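Local coordinates for CG1507-PB, isoform B (Drosophila melanogaster, PDB 5FGO), which recognises nucleic acids, probably purine-rich DNA and RNA, and unwinds double strands, the chain here being its third Pur-alpha repeat, at the interface of chains A and B. Sequence-based numbering; all coordinates share one arbitrary frame. Chains: chain A/B, CG1507-PB, isoform B.

Contact 1: the interface of chains A and B. Residues chain A 36, 54, 56, 58-59; chain B 22-23, 25.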
loop_
_atom_site.group_PDB
_atom_site.type_symbol
_atom_site.label_atom_id
_atom_site.label_comp_id
_atom_site.label_asym_id
_atom_site.label_seq_id
_atom_site.Cartn_x
_atom_site.Cartn_y
_atom_site.Cartn_z
ATOM N N ARG A 36 14.819 -14.737 -5.488
ATOM C CA ARG A 36 15.458 -13.525 -4.973
ATOM C C ARG A 36 15.064 -13.161 -3.545
ATOM O O ARG A 36 15.818 -12.491 -2.852
ATOM C CB ARG A 36 15.176 -12.346 -5.906
ATOM C CG ARG A 36 15.856 -12.498 -7.268
ATOM C CD ARG A 36 15.507 -11.363 -8.204
ATOM N NE ARG A 36 16.289 -10.174 -7.872
ATOM C CZ ARG A 36 15.950 -8.932 -8.203
ATOM N NH1 ARG A 36 14.827 -8.713 -8.879
ATOM N NH2 ARG A 36 16.729 -7.912 -7.850
ATOM N N THR A 54 3.126 -5.203 -5.739
ATOM C CA THR A 54 3.935 -6.213 -5.086
ATOM C C THR A 54 5.180 -5.553 -4.562
ATOM O O THR A 54 5.895 -4.876 -5.308
ATOM C CB THR A 54 4.307 -7.360 -6.015
ATOM O OG1 THR A 54 3.132 -8.115 -6.336
ATOM C CG2 THR A 54 5.309 -8.268 -5.349
ATOM N N PRO A 56 8.766 -5.886 -2.569
ATOM C CA PRO A 56 9.798 -6.776 -2.047
ATOM C C PRO A 56 10.184 -6.408 -0.600
ATOM O O PRO A 56 10.082 -5.252 -0.184
ATOM C CB PRO A 56 10.949 -6.593 -3.039
ATOM C CG PRO A 56 10.712 -5.322 -3.675
ATOM C CD PRO A 56 9.247 -5.068 -3.691
ATOM N N LYS A 58 12.910 -6.008 0.989
ATOM C CA LYS A 58 14.003 -5.067 1.245
ATOM C C LYS A 58 13.521 -3.620 1.380
ATOM O O LYS A 58 14.293 -2.719 1.720
ATOM C CB LYS A 58 15.028 -5.144 0.125
ATOM C CG LYS A 58 14.483 -4.595 -1.173
ATOM C CD LYS A 58 15.475 -4.638 -2.321
ATOM C CE LYS A 58 15.547 -6.029 -2.886
ATOM N NZ LYS A 58 16.302 -6.083 -4.157
ATOM N N CYS A 59 12.234 -3.394 1.153
ATOM C CA CYS A 59 11.722 -2.051 1.254
ATOM C C CYS A 59 10.468 -1.953 2.088
ATOM O O CYS A 59 9.800 -0.904 2.081
ATOM C CB CYS A 59 11.470 -1.511 -0.138
ATOM S SG CYS A 59 10.066 -2.304 -0.945
ATOM N N VAL B 22 12.848 0.915 -5.801
ATOM C CA VAL B 22 13.331 -0.401 -5.419
ATOM C C VAL B 22 13.486 -1.250 -6.672
ATOM O O VAL B 22 12.636 -1.220 -7.548
ATOM C CB VAL B 22 12.397 -1.083 -4.355
ATOM C CG1 VAL B 22 10.977 -1.108 -4.827
ATOM C CG2 VAL B 22 12.894 -2.489 -3.981
ATOM N N ASP B 23 14.628 -1.919 -6.768
ATOM C CA ASP B 23 14.998 -2.748 -7.908
ATOM C C ASP B 23 14.807 -1.977 -9.218
ATOM O O ASP B 23 15.407 -0.912 -9.409
ATOM C CB ASP B 23 14.184 -4.038 -7.900
ATOM C CG ASP B 23 14.392 -4.853 -6.626
ATOM O OD1 ASP B 23 15.513 -4.814 -6.080
ATOM O OD2 ASP B 23 13.440 -5.542 -6.181
ATOM N N LYS B 25 11.747 -0.911 -10.267
ATOM C CA LYS B 25 10.430 -0.265 -10.293
ATOM C C LYS B 25 10.322 0.929 -9.369
ATOM O O LYS B 25 11.090 1.075 -8.434
ATOM C CB LYS B 25 9.303 -1.253 -10.005
ATOM C CG LYS B 25 9.458 -2.163 -8.820
ATOM C CD LYS B 25 8.253 -3.108 -8.805
ATOM C CE LYS B 25 8.408 -4.225 -7.821
ATOM N NZ LYS B 25 7.505 -5.314 -8.164
#
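B:Val22 CG2 meets the pyrrolidine ring of A:Pro56 tip to tip, 3.6 Å from CG, and forms the apolar centre of this patch of the interface between two Pur-alpha (PUR family) repeats. The methyl CG2 stands anti to its backbone N, with CG1 between N and the carbonyl carbon (chi1 53°), which brings both branches toward chain A. CG2 also lies 3.7 Å from CD of A:Lys58, whose aliphatic stretch crosses the valine obliquely. A:Cys59 borders the group more loosely, its SG 4.2 Å from B:Val22 CG2, and the same sulphur makes a weak hydrogen bond to A:Pro56 O within its own chain.

Outward from this centre the A:Lys58 chain bends at its third torsion (chi3 79°), carrying the ammonium onto the carboxylate of B:Asp23. NZ and OD1 are modelled 2.4 Å apart, as a hydrogen bond and salt bridge to the syn lone pair of OD1; at 2.60 Å resolution the shortness is no measure of strength. The other oxygen, OD2, lies 3.7 Å from A:Pro56 CG, so the carboxylate also borders the apolar centre. A:Arg36 approaches the aspartate tip to tip, NH2 3.8 Å from OD1, a long salt bridge from a poorly ordered side chain, its guanidinium turned 46° from the carboxylate. Across the patch, extended B:Lys25 gives a weak hydrogen bond from NZ to the strand carbonyl A:Thr54 O at 3.3 Å.

Contact 2: the interface of chains A and B. Residues chain A 64, 67-68, 71, 74; chain B 60-61, 63-64.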
loop_
_atom_site.group_PDB
_atom_site.type_symbol
_atom_site.label_atom_id
_atom_site.label_comp_id
_atom_site.label_asym_id
_atom_site.label_seq_id
_atom_site.Cartn_x
_atom_site.Cartn_y
_atom_site.Cartn_z
ATOM N N ARG A 64 6.579 1.180 4.956
ATOM C CA ARG A 64 5.870 1.443 6.198
ATOM C C ARG A 64 5.989 2.888 6.677
ATOM O O ARG A 64 5.003 3.500 7.101
ATOM C CB ARG A 64 6.388 0.532 7.300
ATOM C CG ARG A 64 5.500 0.478 8.523
ATOM C CD ARG A 64 6.337 0.669 9.788
ATOM N NE ARG A 64 6.585 2.070 10.146
ATOM C CZ ARG A 64 5.890 2.748 11.064
ATOM N NH1 ARG A 64 4.880 2.175 11.711
ATOM N NH2 ARG A 64 6.203 4.007 11.338
ATOM N N PHE A 67 4.032 5.305 4.566
ATOM C CA PHE A 67 2.608 5.182 4.834
ATOM C C PHE A 67 2.309 5.815 6.180
ATOM O O PHE A 67 1.332 6.540 6.333
ATOM C CB PHE A 67 2.123 3.726 4.810
ATOM C CG PHE A 67 0.622 3.603 4.793
ATOM C CD1 PHE A 67 -0.124 3.772 5.947
ATOM C CD2 PHE A 67 -0.046 3.310 3.613
ATOM C CE1 PHE A 67 -1.507 3.685 5.922
ATOM C CE2 PHE A 67 -1.434 3.199 3.584
ATOM C CZ PHE A 67 -2.163 3.394 4.738
ATOM N N ASN A 68 3.145 5.528 7.163
ATOM C CA ASN A 68 2.929 6.096 8.489
ATOM C C ASN A 68 2.957 7.629 8.512
ATOM O O ASN A 68 2.191 8.246 9.247
ATOM C CB ASN A 68 3.946 5.555 9.479
ATOM C CG ASN A 68 3.691 6.056 10.876
ATOM O OD1 ASN A 68 2.763 5.612 11.537
ATOM N ND2 ASN A 68 4.483 7.017 11.317
ATOM N N CYS A 71 -0.234 8.792 7.650
ATOM C CA CYS A 71 -1.140 8.679 8.779
ATOM C C CYS A 71 -0.882 9.762 9.811
ATOM O O CYS A 71 -1.760 10.090 10.597
ATOM C CB CYS A 71 -0.998 7.328 9.478
ATOM S SG CYS A 71 -1.599 5.905 8.593
HETATM N N MSE A 74 -3.022 13.222 9.078
HETATM C CA MSE A 74 -4.492 13.247 8.956
HETATM C C MSE A 74 -5.179 14.064 10.055
HETATM O O MSE A 74 -4.619 14.264 11.127
HETATM C CB MSE A 74 -5.101 11.829 8.889
HETATM C CG MSE A 74 -4.457 10.694 9.679
HETATM SE SE MSE A 74 -5.290 8.923 9.220
HETATM C CE MSE A 74 -4.179 7.829 10.283
ATOM N N TRP B 60 -6.745 3.901 6.696
ATOM C CA TRP B 60 -5.282 4.100 6.707
ATOM C C TRP B 60 -4.640 3.483 7.965
ATOM O O TRP B 60 -3.557 2.884 7.880
ATOM C CB TRP B 60 -4.904 5.596 6.607
ATOM C CG TRP B 60 -5.215 6.179 5.252
ATOM C CD1 TRP B 60 -5.829 5.537 4.213
ATOM C CD2 TRP B 60 -4.870 7.485 4.763
ATOM N NE1 TRP B 60 -5.932 6.378 3.135
ATOM C CE2 TRP B 60 -5.342 7.572 3.440
ATOM C CE3 TRP B 60 -4.218 8.589 5.318
ATOM C CZ2 TRP B 60 -5.190 8.718 2.664
ATOM C CZ3 TRP B 60 -4.060 9.736 4.542
ATOM C CH2 TRP B 60 -4.544 9.788 3.229
ATOM N N ILE B 61 -5.295 3.632 9.121
ATOM C CA ILE B 61 -4.755 3.072 10.358
ATOM C C ILE B 61 -4.712 1.549 10.320
ATOM O O ILE B 61 -3.695 0.937 10.671
ATOM C CB ILE B 61 -5.543 3.533 11.595
ATOM C CG1 ILE B 61 -5.248 5.000 11.885
ATOM C CG2 ILE B 61 -5.098 2.745 12.828
ATOM C CD1 ILE B 61 -3.816 5.210 12.327
ATOM N N PHE B 63 -4.515 -0.309 7.809
ATOM C CA PHE B 63 -3.403 -0.577 6.917
ATOM C C PHE B 63 -2.026 -0.470 7.573
ATOM O O PHE B 63 -1.188 -1.368 7.489
ATOM C CB PHE B 63 -3.476 0.411 5.778
ATOM C CG PHE B 63 -3.551 -0.211 4.446
ATOM C CD1 PHE B 63 -4.774 -0.591 3.921
ATOM C CD2 PHE B 63 -2.412 -0.394 3.692
ATOM C CE1 PHE B 63 -4.860 -1.156 2.665
ATOM C CE2 PHE B 63 -2.486 -0.953 2.433
ATOM C CZ PHE B 63 -3.704 -1.337 1.925
ATOM N N ARG B 64 -1.821 0.647 8.256
ATOM C CA ARG B 64 -0.574 0.934 8.922
ATOM C C ARG B 64 -0.258 -0.179 9.938
ATOM O O ARG B 64 0.903 -0.591 10.078
ATOM C CB ARG B 64 -0.653 2.320 9.569
ATOM C CG ARG B 64 0.708 2.967 9.839
ATOM C CD ARG B 64 1.229 2.692 11.228
ATOM N NE ARG B 64 0.399 3.348 12.218
ATOM C CZ ARG B 64 -0.336 2.693 13.104
ATOM N NH1 ARG B 64 -0.303 1.367 13.129
ATOM N NH2 ARG B 64 -1.080 3.360 13.974
#
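A:Phe67 pushes its ring edge-first against the helix of chain B: B:Trp60 CA lies in the ring plane at the edge, 3.8 Å from CZ. The side chain of B:Phe63 crosses it at about a right angle, its CB 3.4 Å from CZ and its CD2 3.7 Å from CE2. The phenyl reaches this position with CG anti to the backbone N (chi1 -168°). Its CD1 edge approaches B:Arg64 CB at 3.9 Å, ring and guanidinium planes standing 81° apart. An alanine in place of A:Phe67 would probably open a gap between the helices, leaving the B:Trp60 backbone and the side chain of B:Phe63 without the ring they pack against.

B:Ile61 O of the same chain sits over one face of the B:Arg64 guanidinium, toward its rim. A:Asn68 runs alongside this arginine, OD1 3.3 Å from CD, a packing contact and not a hydrogen bond. A:Arg64 also lies beside it, its NH1 4.7 Å from B:Arg64 NE; these like charges might repel mildly. A:Cys71 SG rests 3.8 Å from B:Arg64 CB. At the far end, the methyl CE of A:Met74, a selenomethionine, comes across at a slant to B:Ile61 CD1, 3.3 Å away.

The patch lies where the C-terminal helices 60-72 of the two copies meet, running roughly antiparallel, with A:Met74 contributing from the loop just beyond; in each copy this helix follows the strands between 18 and 56 through the 3-10 turn 57-59.

The C-alpha centres of contact 1 and contact 2 lie about 20 Å apart. They share no residue, but in chain A the 3-10 helix 57-59 of contact 1 leads directly into helix 60-72 of contact 2, so one continuous stretch engages the partner twice. Contact 1 sets the end of strand 49-56 against the turn between the first two strands of chain B, whereas contact 2 is mainly helix against helix. Two-fold symmetry repeats both with the chains exchanged. Such linked, reciprocal contacts are consistent with an intertwined pair of repeats, probably the homodimer formed by this third repeat.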